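Local structure of chitin-binding type-4 domain-containing protein (Photorhabdus laumondii subsp. laumondii, 6T5Z) at residues Gly2-Pro7 against Phe82-Met87; Ser34-Lys39 against Asn161-Val166; Asp63-Asp68 against Leu102-Asn107; Gln89-Ser94 against Thr155-Leu160; His148-Val153 against Ile167-Ser172. The protein is a copper-dependent lytic polysaccharide monooxygenase of family AA10 that probably acts on chitin by oxidative cleavage. All coordinates share one frame; numbering follows the deposited sequence.

Contact 1 (Gly2-Pro7 against Phe82-Met87)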
# COMPACT_ATOMS: atom_id res chain seq x y z
N GLY A 2 -0.79 2.66 11.25
CA GLY A 2 0.38 3.25 10.60
C GLY A 2 0.17 3.40 9.11
O GLY A 2 -0.81 2.92 8.54
N TYR A 3 1.12 4.08 8.48
CA TYR A 3 1.04 4.33 7.04
C TYR A 3 2.45 4.43 6.47
O TYR A 3 3.43 4.60 7.21
CB TYR A 3 0.24 5.60 6.75
CG TYR A 3 0.82 6.82 7.42
CD1 TYR A 3 1.82 7.55 6.81
CD2 TYR A 3 0.37 7.23 8.68
CE1 TYR A 3 2.37 8.66 7.42
CE2 TYR A 3 0.91 8.35 9.29
CZ TYR A 3 1.92 9.05 8.66
OH TYR A 3 2.48 10.17 9.25
N ILE A 4 2.55 4.32 5.15
CA ILE A 4 3.81 4.42 4.43
C ILE A 4 3.97 5.85 3.93
O ILE A 4 3.10 6.36 3.20
CB ILE A 4 3.87 3.43 3.27
CG1 ILE A 4 3.80 2.00 3.81
CG2 ILE A 4 5.14 3.67 2.44
CD1 ILE A 4 3.79 0.93 2.71
N ASP A 5 5.08 6.51 4.31
CA ASP A 5 5.34 7.87 3.84
C ASP A 5 6.56 7.96 2.92
O ASP A 5 6.93 9.07 2.52
CB ASP A 5 5.48 8.84 5.02
CG ASP A 5 6.67 8.56 5.91
OD1 ASP A 5 6.92 9.41 6.79
OD2 ASP A 5 7.33 7.51 5.78
N SER A 6 7.16 6.84 2.54
CA SER A 6 8.25 6.87 1.56
C SER A 6 8.40 5.49 0.91
O SER A 6 8.69 4.53 1.60
CB SER A 6 9.57 7.27 2.22
OG SER A 6 10.63 7.27 1.27
N PRO A 7 8.14 5.38 -0.40
CA PRO A 7 7.49 6.35 -1.30
C PRO A 7 6.12 6.65 -0.73
O PRO A 7 5.48 5.72 -0.22
CB PRO A 7 7.41 5.62 -2.64
CG PRO A 7 7.69 4.17 -2.34
CD PRO A 7 8.46 4.10 -1.08
N PHE A 82 10.78 0.88 1.67
CA PHE A 82 9.50 1.37 2.15
C PHE A 82 9.63 1.75 3.62
O PHE A 82 10.14 0.97 4.43
CB PHE A 82 8.41 0.31 1.98
CG PHE A 82 8.23 -0.13 0.56
CD1 PHE A 82 8.89 -1.24 0.08
CD2 PHE A 82 7.41 0.59 -0.31
CE1 PHE A 82 8.74 -1.65 -1.22
CE2 PHE A 82 7.25 0.18 -1.62
CZ PHE A 82 7.91 -0.95 -2.08
N GLN A 83 9.15 2.94 3.97
CA GLN A 83 9.19 3.44 5.34
C GLN A 83 7.77 3.57 5.87
O GLN A 83 6.95 4.29 5.28
CB GLN A 83 9.91 4.78 5.43
CG GLN A 83 10.03 5.32 6.85
CD GLN A 83 10.82 6.62 6.90
OE1 GLN A 83 11.99 6.63 7.28
NE2 GLN A 83 10.17 7.72 6.49
N TRP A 84 7.50 2.90 6.99
CA TRP A 84 6.25 3.03 7.72
C TRP A 84 6.43 3.94 8.93
O TRP A 84 7.42 3.81 9.66
CB TRP A 84 5.74 1.67 8.22
CG TRP A 84 5.16 0.73 7.19
CD1 TRP A 84 5.84 -0.03 6.29
CD2 TRP A 84 3.77 0.42 7.01
NE1 TRP A 84 4.97 -0.79 5.55
CE2 TRP A 84 3.69 -0.53 5.98
CE3 TRP A 84 2.59 0.86 7.63
CZ2 TRP A 84 2.47 -1.04 5.53
CZ3 TRP A 84 1.38 0.35 7.19
CH2 TRP A 84 1.33 -0.59 6.15
N GLU A 85 5.45 4.83 9.15
CA GLU A 85 5.29 5.57 10.40
C GLU A 85 4.26 4.81 11.24
O GLU A 85 3.10 4.68 10.84
CB GLU A 85 4.83 7.01 10.13
CG GLU A 85 5.75 7.79 9.21
CD GLU A 85 7.03 8.28 9.88
OE1 GLU A 85 7.19 8.06 11.09
OE2 GLU A 85 7.87 8.91 9.20
N ILE A 86 4.71 4.27 12.36
CA ILE A 86 3.90 3.39 13.20
C ILE A 86 3.35 4.24 14.34
O ILE A 86 3.98 4.41 15.38
CB ILE A 86 4.71 2.20 13.70
CG1 ILE A 86 5.30 1.44 12.51
CG2 ILE A 86 3.88 1.30 14.61
CD1 ILE A 86 4.24 0.90 11.55
N MET A 87 2.15 4.81 14.14
CA MET A 87 1.58 5.69 15.16
C MET A 87 1.18 4.92 16.41
O MET A 87 1.29 5.44 17.53
CB MET A 87 0.37 6.43 14.59
CG MET A 87 0.72 7.44 13.54
SD MET A 87 -0.75 8.34 13.08
CE MET A 87 -1.04 9.32 14.56

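Contact 2 (Ser34-Lys39 against Asn161-Val166)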
# COMPACT_ATOMS: atom_id res chain seq x y z
N SER A 34 -5.25 4.45 9.34
CA SER A 34 -6.39 3.70 9.87
C SER A 34 -7.00 2.73 8.87
O SER A 34 -8.15 2.31 9.05
CB SER A 34 -7.44 4.68 10.38
OG SER A 34 -6.94 5.43 11.48
N LEU A 35 -6.25 2.34 7.85
CA LEU A 35 -6.77 1.45 6.81
C LEU A 35 -6.58 -0.00 7.26
O LEU A 35 -5.72 -0.76 6.78
CB LEU A 35 -6.09 1.78 5.48
CG LEU A 35 -6.64 3.07 4.83
CD1 LEU A 35 -5.56 3.79 4.06
CD2 LEU A 35 -7.78 2.72 3.92
N GLU A 36 -7.42 -0.40 8.21
CA GLU A 36 -7.32 -1.68 8.90
C GLU A 36 -8.42 -2.62 8.44
O GLU A 36 -9.59 -2.23 8.36
CB GLU A 36 -7.41 -1.48 10.41
CG GLU A 36 -7.14 -2.75 11.23
CD GLU A 36 -7.39 -2.53 12.70
OE1 GLU A 36 -7.75 -1.40 13.08
OE2 GLU A 36 -7.23 -3.49 13.50
N ALA A 37 -8.06 -3.86 8.15
CA ALA A 37 -8.99 -4.86 7.64
C ALA A 37 -8.43 -6.24 7.95
O ALA A 37 -7.33 -6.37 8.48
CB ALA A 37 -9.24 -4.67 6.14
N LYS A 38 -9.20 -7.27 7.60
CA LYS A 38 -8.74 -8.63 7.87
C LYS A 38 -7.43 -8.93 7.15
O LYS A 38 -7.20 -8.47 6.02
CB LYS A 38 -9.81 -9.64 7.46
CG LYS A 38 -11.04 -9.61 8.34
CD LYS A 38 -10.72 -10.04 9.75
CE LYS A 38 -11.95 -9.97 10.64
NZ LYS A 38 -12.33 -8.55 10.87
N LYS A 39 -6.56 -9.69 7.81
CA LYS A 39 -5.28 -10.07 7.22
C LYS A 39 -5.49 -11.13 6.14
O LYS A 39 -6.61 -11.60 5.89
CB LYS A 39 -4.32 -10.59 8.30
CG LYS A 39 -4.79 -11.89 8.98
CD LYS A 39 -3.80 -12.42 10.01
CE LYS A 39 -3.71 -11.52 11.24
NZ LYS A 39 -2.96 -12.20 12.35
N ASN A 161 -6.23 -8.79 11.99
CA ASN A 161 -6.24 -7.72 11.00
C ASN A 161 -4.85 -7.41 10.44
O ASN A 161 -3.83 -7.95 10.89
CB ASN A 161 -6.84 -6.45 11.62
CG ASN A 161 -8.30 -6.64 11.97
OD1 ASN A 161 -9.01 -7.37 11.28
ND2 ASN A 161 -8.75 -5.99 13.03
N ALA A 162 -4.84 -6.53 9.45
CA ALA A 162 -3.65 -5.99 8.82
C ALA A 162 -3.96 -4.58 8.34
O ALA A 162 -5.12 -4.20 8.18
CB ALA A 162 -3.19 -6.84 7.63
N PHE A 163 -2.91 -3.80 8.08
CA PHE A 163 -3.08 -2.46 7.53
C PHE A 163 -2.66 -2.44 6.07
O PHE A 163 -1.65 -3.03 5.69
CB PHE A 163 -2.28 -1.44 8.34
CG PHE A 163 -2.87 -1.20 9.71
CD1 PHE A 163 -2.60 -2.08 10.75
CD2 PHE A 163 -3.75 -0.16 9.93
CE1 PHE A 163 -3.16 -1.89 12.00
CE2 PHE A 163 -4.32 0.04 11.18
CZ PHE A 163 -4.03 -0.83 12.21
N TYR A 164 -3.45 -1.74 5.24
CA TYR A 164 -3.33 -1.85 3.78
C TYR A 164 -2.99 -0.49 3.19
O TYR A 164 -3.74 0.48 3.37
CB TYR A 164 -4.61 -2.41 3.17
CG TYR A 164 -4.82 -3.89 3.46
CD1 TYR A 164 -5.45 -4.32 4.63
CD2 TYR A 164 -4.36 -4.86 2.57
CE1 TYR A 164 -5.63 -5.68 4.90
CE2 TYR A 164 -4.54 -6.21 2.82
CZ TYR A 164 -5.17 -6.62 3.98
OH TYR A 164 -5.35 -7.96 4.22
N GLN A 165 -1.86 -0.41 2.46
CA GLN A 165 -1.36 0.85 1.93
C GLN A 165 -1.00 0.71 0.45
O GLN A 165 0.10 0.24 0.14
CB GLN A 165 -0.16 1.33 2.74
CG GLN A 165 -0.51 1.79 4.15
CD GLN A 165 -0.89 3.27 4.21
OE1 GLN A 165 -0.10 4.14 3.85
NE2 GLN A 165 -2.10 3.56 4.68
N VAL A 166 -1.89 1.18 -0.46
CA VAL A 166 -1.53 1.25 -1.88
C VAL A 166 -0.68 2.50 -2.12
O VAL A 166 -0.85 3.54 -1.47
CB VAL A 166 -2.78 1.23 -2.78
CG1 VAL A 166 -3.57 -0.07 -2.60
CG2 VAL A 166 -3.70 2.44 -2.51
O HOH W 1 -10.97 -7.89 13.59

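Contact 3 (Asp63-Asp68 against Leu102-Asn107)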
# COMPACT_ATOMS: atom_id res chain seq x y z
N ASP A 63 -10.76 4.06 -3.90
CA ASP A 63 -10.99 2.95 -4.83
C ASP A 63 -11.14 3.41 -6.27
O ASP A 63 -11.19 2.57 -7.17
CB ASP A 63 -12.23 2.16 -4.38
CG ASP A 63 -11.99 1.42 -3.09
OD1 ASP A 63 -10.85 0.94 -2.88
OD2 ASP A 63 -12.93 1.33 -2.27
N ALA A 64 -11.21 4.72 -6.50
CA ALA A 64 -11.20 5.21 -7.87
C ALA A 64 -9.91 4.76 -8.54
O ALA A 64 -8.85 4.71 -7.90
CB ALA A 64 -11.29 6.74 -7.88
N GLN A 65 -9.99 4.41 -9.83
CA GLN A 65 -8.81 3.95 -10.55
C GLN A 65 -8.89 4.44 -12.00
O GLN A 65 -9.66 3.91 -12.81
CB GLN A 65 -8.65 2.43 -10.49
CG GLN A 65 -7.30 1.96 -11.00
CD GLN A 65 -6.14 2.67 -10.34
OE1 GLN A 65 -5.98 2.63 -9.12
NE2 GLN A 65 -5.31 3.33 -11.15
N THR A 66 -8.12 5.48 -12.30
CA THR A 66 -7.89 5.95 -13.66
C THR A 66 -6.43 6.34 -13.75
O THR A 66 -5.76 6.55 -12.74
CB THR A 66 -8.76 7.17 -14.04
OG1 THR A 66 -8.32 8.31 -13.30
CG2 THR A 66 -10.24 6.92 -13.76
N GLU A 67 -5.93 6.44 -14.98
CA GLU A 67 -4.57 6.92 -15.19
C GLU A 67 -4.36 8.32 -14.61
O GLU A 67 -3.26 8.66 -14.17
CB GLU A 67 -4.22 6.93 -16.67
CG GLU A 67 -4.01 5.54 -17.25
CD GLU A 67 -3.80 5.55 -18.75
OE1 GLU A 67 -4.80 5.42 -19.50
OE2 GLU A 67 -2.64 5.72 -19.18
N ASP A 68 -5.41 9.15 -14.61
CA ASP A 68 -5.31 10.55 -14.25
C ASP A 68 -5.50 10.83 -12.77
O ASP A 68 -5.16 11.93 -12.31
CB ASP A 68 -6.33 11.39 -15.05
CG ASP A 68 -7.71 10.71 -15.16
OD1 ASP A 68 -7.95 10.01 -16.17
OD2 ASP A 68 -8.54 10.87 -14.24
N LEU A 102 2.30 -6.84 -14.83
CA LEU A 102 2.62 -6.29 -16.14
C LEU A 102 1.40 -6.46 -17.03
O LEU A 102 0.85 -7.56 -17.15
CB LEU A 102 3.84 -6.98 -16.74
CG LEU A 102 5.15 -6.82 -15.97
CD1 LEU A 102 6.25 -7.63 -16.65
CD2 LEU A 102 5.55 -5.36 -15.84
N GLY A 103 0.94 -5.36 -17.62
CA GLY A 103 -0.26 -5.41 -18.42
C GLY A 103 -1.55 -5.23 -17.65
O GLY A 103 -2.62 -5.43 -18.24
N TRP A 104 -1.50 -4.83 -16.38
CA TRP A 104 -2.73 -4.46 -15.69
C TRP A 104 -3.37 -3.25 -16.37
O TRP A 104 -2.77 -2.58 -17.21
CB TRP A 104 -2.46 -4.18 -14.21
CG TRP A 104 -1.82 -2.84 -13.91
CD1 TRP A 104 -0.57 -2.41 -14.29
CD2 TRP A 104 -2.40 -1.75 -13.18
NE1 TRP A 104 -0.35 -1.14 -13.82
CE2 TRP A 104 -1.45 -0.71 -13.13
CE3 TRP A 104 -3.64 -1.57 -12.54
CZ2 TRP A 104 -1.70 0.50 -12.49
CZ3 TRP A 104 -3.88 -0.37 -11.89
CH2 TRP A 104 -2.92 0.64 -11.87
N ASP A 105 -4.62 -2.98 -15.99
CA ASP A 105 -5.40 -1.91 -16.62
C ASP A 105 -5.55 -0.76 -15.63
O ASP A 105 -6.35 -0.85 -14.68
CB ASP A 105 -6.77 -2.43 -17.06
CG ASP A 105 -7.52 -1.43 -17.93
OD1 ASP A 105 -7.23 -0.22 -17.84
OD2 ASP A 105 -8.41 -1.86 -18.68
N PRO A 106 -4.84 0.35 -15.82
CA PRO A 106 -4.88 1.46 -14.85
C PRO A 106 -6.20 2.20 -14.82
O PRO A 106 -6.36 3.11 -13.99
CB PRO A 106 -3.75 2.37 -15.33
CG PRO A 106 -3.62 2.07 -16.79
CD PRO A 106 -3.89 0.61 -16.93
N ASN A 107 -7.14 1.86 -15.69
CA ASN A 107 -8.45 2.50 -15.74
C ASN A 107 -9.57 1.57 -15.28
O ASN A 107 -10.74 1.84 -15.56
CB ASN A 107 -8.71 3.01 -17.16
CG ASN A 107 -7.78 4.15 -17.54
OD1 ASN A 107 -7.76 5.19 -16.86
ND2 ASN A 107 -7.01 3.97 -18.61

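Contact 4 (Gln89-Ser94 against Thr155-Leu160). With CU (copper (II) ion), chain D.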
# COMPACT_ATOMS: atom_id res chain seq x y z
N GLN A 89 2.06 1.11 17.95
CA GLN A 89 2.83 -0.11 17.75
C GLN A 89 2.01 -1.34 18.15
O GLN A 89 1.32 -1.34 19.17
CB GLN A 89 4.12 -0.08 18.57
CG GLN A 89 5.07 1.04 18.20
CD GLN A 89 5.95 1.44 19.36
OE1 GLN A 89 5.60 2.34 20.12
NE2 GLN A 89 7.08 0.77 19.52
N HIS A 90 2.09 -2.38 17.32
CA HIS A 90 1.45 -3.66 17.58
C HIS A 90 2.39 -4.77 17.19
O HIS A 90 3.14 -4.64 16.21
CB HIS A 90 0.15 -3.86 16.78
CG HIS A 90 -0.81 -2.72 16.87
ND1 HIS A 90 -1.38 -2.31 18.05
CD2 HIS A 90 -1.31 -1.91 15.90
CE1 HIS A 90 -2.20 -1.30 17.81
NE2 HIS A 90 -2.17 -1.04 16.52
N LYS A 91 2.33 -5.88 17.93
CA LYS A 91 3.11 -7.06 17.59
C LYS A 91 2.83 -7.48 16.16
O LYS A 91 1.67 -7.52 15.72
CB LYS A 91 2.80 -8.20 18.57
CG LYS A 91 3.30 -7.95 20.00
CD LYS A 91 2.80 -9.05 20.96
CE LYS A 91 3.21 -10.44 20.49
NZ LYS A 91 4.66 -10.73 20.73
N THR A 92 3.89 -7.80 15.42
CA THR A 92 3.86 -7.83 13.97
C THR A 92 4.26 -9.20 13.43
O THR A 92 5.33 -9.71 13.77
CB THR A 92 4.81 -6.76 13.42
OG1 THR A 92 4.32 -5.47 13.82
CG2 THR A 92 4.89 -6.83 11.90
N SER A 93 3.40 -9.78 12.58
CA SER A 93 3.79 -10.99 11.86
C SER A 93 4.76 -10.66 10.73
O SER A 93 5.80 -11.32 10.59
CB SER A 93 2.55 -11.68 11.27
OG SER A 93 1.74 -12.25 12.28
N SER A 94 4.45 -9.64 9.93
CA SER A 94 5.26 -9.41 8.73
C SER A 94 4.94 -8.06 8.12
O SER A 94 3.92 -7.44 8.43
CB SER A 94 5.01 -10.49 7.68
OG SER A 94 3.68 -10.41 7.21
N THR A 155 0.92 -6.90 8.67
CA THR A 155 0.07 -7.93 9.26
C THR A 155 0.32 -7.98 10.77
O THR A 155 1.47 -8.14 11.21
CB THR A 155 0.34 -9.28 8.58
OG1 THR A 155 -0.01 -9.19 7.19
CG2 THR A 155 -0.47 -10.42 9.23
N ILE A 156 -0.75 -7.83 11.56
CA ILE A 156 -0.67 -7.78 13.01
C ILE A 156 -0.78 -9.20 13.57
O ILE A 156 -1.71 -9.93 13.21
CB ILE A 156 -1.78 -6.89 13.59
CG1 ILE A 156 -1.81 -5.51 12.92
CG2 ILE A 156 -1.61 -6.75 15.11
CD1 ILE A 156 -0.50 -4.76 13.02
N SER A 157 0.14 -9.57 14.46
CA SER A 157 0.22 -10.96 14.90
C SER A 157 -0.81 -11.32 15.96
O SER A 157 -1.22 -12.49 16.05
CB SER A 157 1.62 -11.28 15.42
OG SER A 157 1.85 -10.62 16.65
N ASP A 158 -1.25 -10.36 16.78
CA ASP A 158 -2.13 -10.68 17.89
C ASP A 158 -3.57 -10.21 17.67
O ASP A 158 -4.37 -10.22 18.61
CB ASP A 158 -1.55 -10.14 19.22
CG ASP A 158 -1.41 -8.62 19.26
OD1 ASP A 158 -1.70 -7.96 18.25
OD2 ASP A 158 -0.98 -8.10 20.32
N THR A 159 -3.92 -9.83 16.43
CA THR A 159 -5.31 -9.63 16.04
C THR A 159 -5.57 -10.37 14.73
O THR A 159 -4.69 -11.06 14.19
CB THR A 159 -5.67 -8.15 15.87
OG1 THR A 159 -5.05 -7.64 14.68
CG2 THR A 159 -5.21 -7.33 17.08
N LEU A 160 -6.80 -10.24 14.23
CA LEU A 160 -7.22 -10.82 12.96
C LEU A 160 -6.88 -9.93 11.77
O LEU A 160 -7.18 -10.30 10.63
CB LEU A 160 -8.73 -11.08 12.99
CG LEU A 160 -9.24 -12.06 14.06
CD1 LEU A 160 -10.77 -12.10 14.04
CD2 LEU A 160 -8.64 -13.45 13.86
CU CU D . -3.31 0.26 15.52
O HOH W 2 0.44 -5.88 20.25
O HOH W 3 2.05 -8.61 5.83
O HOH W 4 -4.58 0.67 17.52
O HOH W 5 -4.94 -1.40 15.55

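Contact 5 (His148-Val153 against Ile167-Ser172)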
# COMPACT_ATOMS: atom_id res chain seq x y z
N HIS A 148 2.44 1.80 -12.02
CA HIS A 148 2.12 0.60 -11.26
C HIS A 148 1.71 0.99 -9.85
O HIS A 148 2.14 2.02 -9.33
CB HIS A 148 3.31 -0.36 -11.21
CG HIS A 148 3.55 -1.05 -12.50
ND1 HIS A 148 2.76 -2.09 -12.93
CD2 HIS A 148 4.45 -0.83 -13.48
CE1 HIS A 148 3.18 -2.50 -14.11
NE2 HIS A 148 4.20 -1.75 -14.47
N VAL A 149 0.89 0.14 -9.23
CA VAL A 149 0.44 0.33 -7.86
C VAL A 149 1.08 -0.75 -7.01
O VAL A 149 1.05 -1.94 -7.37
CB VAL A 149 -1.09 0.29 -7.74
CG1 VAL A 149 -1.51 0.31 -6.27
CG2 VAL A 149 -1.70 1.45 -8.51
N ILE A 150 1.67 -0.35 -5.89
CA ILE A 150 2.28 -1.26 -4.94
C ILE A 150 1.35 -1.31 -3.73
O ILE A 150 0.88 -0.27 -3.26
CB ILE A 150 3.69 -0.79 -4.55
CG1 ILE A 150 4.63 -0.93 -5.76
CG2 ILE A 150 4.20 -1.55 -3.30
CD1 ILE A 150 6.00 -0.31 -5.64
N LEU A 151 1.05 -2.53 -3.26
CA LEU A 151 0.25 -2.72 -2.05
C LEU A 151 1.15 -3.14 -0.90
O LEU A 151 1.71 -4.25 -0.91
CB LEU A 151 -0.85 -3.76 -2.27
CG LEU A 151 -1.67 -4.12 -1.03
CD1 LEU A 151 -2.49 -2.91 -0.53
CD2 LEU A 151 -2.59 -5.30 -1.26
N GLY A 152 1.29 -2.26 0.09
CA GLY A 152 2.00 -2.60 1.30
C GLY A 152 1.02 -3.18 2.31
O GLY A 152 -0.08 -2.65 2.48
N VAL A 153 1.42 -4.27 2.96
CA VAL A 153 0.59 -4.93 3.96
C VAL A 153 1.39 -5.13 5.23
O VAL A 153 2.46 -5.76 5.22
CB VAL A 153 0.03 -6.27 3.46
CG1 VAL A 153 -0.92 -6.88 4.50
CG2 VAL A 153 -0.67 -6.08 2.11
N ILE A 167 0.26 2.36 -3.06
CA ILE A 167 1.22 3.40 -3.45
C ILE A 167 1.19 3.52 -4.97
O ILE A 167 1.34 2.52 -5.68
CB ILE A 167 2.65 3.06 -2.98
CG1 ILE A 167 2.68 2.72 -1.49
CG2 ILE A 167 3.61 4.23 -3.26
CD1 ILE A 167 4.01 2.10 -1.01
N ASP A 168 1.02 4.74 -5.47
CA ASP A 168 1.05 4.99 -6.91
C ASP A 168 2.46 5.37 -7.33
O ASP A 168 3.07 6.27 -6.73
CB ASP A 168 0.07 6.09 -7.28
CG ASP A 168 -1.35 5.73 -6.94
OD1 ASP A 168 -1.84 6.19 -5.89
OD2 ASP A 168 -1.95 4.96 -7.72
N THR A 169 2.98 4.70 -8.35
CA THR A 169 4.36 4.90 -8.77
C THR A 169 4.44 5.01 -10.28
O THR A 169 3.65 4.40 -11.01
CB THR A 169 5.29 3.75 -8.31
OG1 THR A 169 4.92 2.53 -8.97
CG2 THR A 169 5.19 3.53 -6.81
N THR A 170 5.41 5.80 -10.74
CA THR A 170 5.85 5.81 -12.13
C THR A 170 7.26 5.23 -12.14
O THR A 170 8.19 5.85 -11.63
CB THR A 170 5.84 7.22 -12.73
OG1 THR A 170 4.49 7.68 -12.84
CG2 THR A 170 6.45 7.20 -14.13
N ILE A 171 7.42 4.03 -12.71
CA ILE A 171 8.67 3.28 -12.65
C ILE A 171 9.48 3.49 -13.93
O ILE A 171 9.03 3.16 -15.03
CB ILE A 171 8.41 1.78 -12.41
CG1 ILE A 171 7.71 1.59 -11.06
CG2 ILE A 171 9.73 1.02 -12.44
CD1 ILE A 171 7.34 0.13 -10.71
N SER A 172 10.73 4.03 -13.77
CA SER A 172 11.59 4.09 -14.94
C SER A 172 12.42 2.81 -15.03
O SER A 172 12.81 2.25 -14.00
CB SER A 172 12.53 5.29 -14.87
OG SER A 172 11.80 6.48 -14.72

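Contact 1 (Gly2-Pro7 against Phe82-Met87)
Y3, I4 and E85 bury the most surface where strand 2-6 runs antiparallel to strand 79-86. Y3 and E85 form a hydrogen-bonded antiparallel pair, E85 N donating a hydrogen bond to Y3 O at 2.8 Å. On the same face of the sheet, E85 CB lies over one face of the Y3 ring, offset toward the rim, 4.2 Å from the centroid and 22° off the normal: a CH-pi contact. The sulfur of M87 reaches the same ring at its edge, SD 4.1 Å from Y3 CE2, as a Met-aromatic contact. On the other face, I4 and W84 are a non-hydrogen-bonded pair. With CG1 anti to the carbonyl carbon (chi1 -62°), I4 sets that methylene over the centre of the five-membered ring of W84, 3.4 Å from its centroid. The indole NE1 itself donates to Y97 OH. Beyond Y3, the E85 chain bends at chi2 and turns its carboxylate at nearly a right angle to that of D5, with E85 OE2 only 2.6 Å from D5 OD1. The other carboxylate oxygen, D5 OD2, takes a nearly straight bond of 2.9 Å from Q83 NE2, while Q83 OE1 is held by R133. At the spacing of the two acid oxygens, one of the pair probably holds a proton, which would mean that its neighbour raises its pKa.

Contact 2 (Ser34-Lys39 against Asn161-Val166)
The phenol of Y164 donates to K38 O at 2.6 Å, the hydroxyl lying in the plane of that carbonyl. The ring passes A37, whose CB lies 3.9 Å from Y164 CE1. Behind these side chains strands 36-38 and 161-172 run antiparallel: A37 and A162 form the hydrogen-bonded pair, with A162 N to A37 O at 2.7 Å, and Y164 N reaches L35 O at the centre of an inverse gamma turn. On the face of E36 and F163, the glutamate chain is extended (chi1 -173°, CG anti to the backbone N), which lays E36 CG over one face of the F163 ring, 4.1 Å from the centroid and offset toward the rim. The carboxylate then continues past the ring, tilted 23° from its plane, to receive N161 ND2 at E36 OE2, 3.0 Å away. That bond is bent, the amide standing above the carboxylate plane with the two groups 84° apart. N161 ND2 also gives to a water that accepts from K38 NZ. Further along, the ammonium of K39 is bound by the carbonyls of I156 and T159, tying this edge to the neighbouring turn. F163 meets the rings of H1 and W154, and its side chain lies about 4 Å from the copper. A short edge strand thus extends the beta-sandwich sheet of an AA10 LPMO beneath its copper-histidine site.

Contact 3 (Asp63-Asp68 against Leu102-Asn107)
E67 and P106 lie side by side and point the same way, E67 CG touching P106 CG at 3.5 Å. From there the glutamate chain runs on, extended at chi2 (174°), and crosses N107 obliquely, carboxylate and amide planes 61° apart. N107 ND2 meets E67 OE1 on its anti side at 2.8 Å, with the oxygen close to the amide plane. The same amide's oxygen accepts from the backbone: E67 N to N107 OD1 is 2.9 Å, the donor standing above the carbonyl plane. One asparagine amide therefore binds both ends of E67. Q65 is bent at chi2, and its side chain crosses that of W104 at about a right angle, amide and indole planes 64° apart. Its NE2 comes to the indole edge, 3.7 Å from W104 CH2, and donates a bond of 3.0 Å to P106 O. Y147 OH and R10 hold the Q65 amide from outside, and W104 NE1 donates to Y147 O. D105 OD1 accepts from N107 N at 3.0 Å, an Asx turn that shapes this surface junction of two irregular loops.

Contact 4 (Gln89-Ser94 against Thr155-Leu160)
H90, a copper ligand through NE2 at 2.0 Å from the metal, packs against I156, whose CG2 lies 3.8 Å from H90 CB and whose CD1 approaches the ring obliquely. Two waters bind the copper at 2.4 and 2.3 Å, and the remaining ligands come from elsewhere, among them the amino nitrogen of H1. With CG1 beside the backbone N (chi1 -52°), I156 carries CD1 toward the ring while CG2 faces the H90 stem; I156 in turn rests on F163. The next shell is largely backbone. S157 N donates to K91 O at 2.9 Å in a nearly straight bond (169°), though the donor stands above the carbonyl plane. T92 OG1 binds H90 O at 2.8 Å and is joined by W154 NE1, so the chain just after the histidine is fixed from its own side. One water accepts from K91 N and donates to D158 OD2, bridging the two segments, whereas K91 NZ turns away to E127 O. Farther out, S93 and S94 both face T155 in a classic beta bulge, where S93 N donates to T155 O and T155 N to S94 O; a second water links S94 OG with T155 OG1. Bonding through NE2 to the copper, apolar contact with I156 and the T92 hydroxyl on H90 O together limit how far the imidazole can swing.

Contact 5 (His148-Val153 against Ile167-Ser172)
T169 holds OG1 between its backbone N and carbonyl carbon (chi1 66°), which turns the hydroxyl across to H148 O at 2.8 Å. The T169 amide reaches the same oxygen at 3.0 Å, so two donors of one residue grip it: the amide comes in line with the carbonyl, the hydroxyl from above its plane (46° out). In return H148 N donates to T169 O, closing a hydrogen-bonded antiparallel pair. The next such pair is I150 with I167, where I167 N to I150 O is 2.7 Å and I150 N bonds I167 O. I150, with CG1 beside the backbone N and its end extended (chi2 170°), reaches T169 at about a right angle, CD1 4.1 Å from T169 CG2. On the same face I171 CD1 meets H148 CB at 4.1 Å and approaches the imidazole obliquely, while H148 ND1 is bonded to T100 OG1. The opposite face carries V149 and D168 side by side, V149 CG2 lying 3.6 Å from D168 OD2. That buried carboxylate oxygen is satisfied from outside by a salt bridge to R10 and a hydrogen bond from Y147, which probably favours its charged form. The two strands form a beta hairpin; strand 92-99 pairs with 148-156 on its far side, strand 73-76 runs parallel to 161-172, and I99 and I75 pack on the face of H148, I150, T169 and I171.

Contacts 2, 4 and 5 belong to one mixed sheet: strand 161-172 serves contacts 2 and 5, strand 148-156 serves contacts 4 and 5. Contact 1 lies in the separate three-stranded sheet and meets the other through I4 and Q165 and through F82 and I167, as expected of a beta sandwich. Contact 4 holds the copper ligand H90; contact 2 comes within about 4 Å of the metal at the F163 side chain, contact 1 within about 7 Å at G2. Centres 2 and 4 are 11 Å apart. Contact 3 is about 30 Å from contact 4 between centres, at the far end, touching contact 5 through W104. Along the chain contact 1 closes before contacts 4 and 5 open, whereas contact 2 spans contacts 3 and 4, so distant sequence segments converge on the copper end.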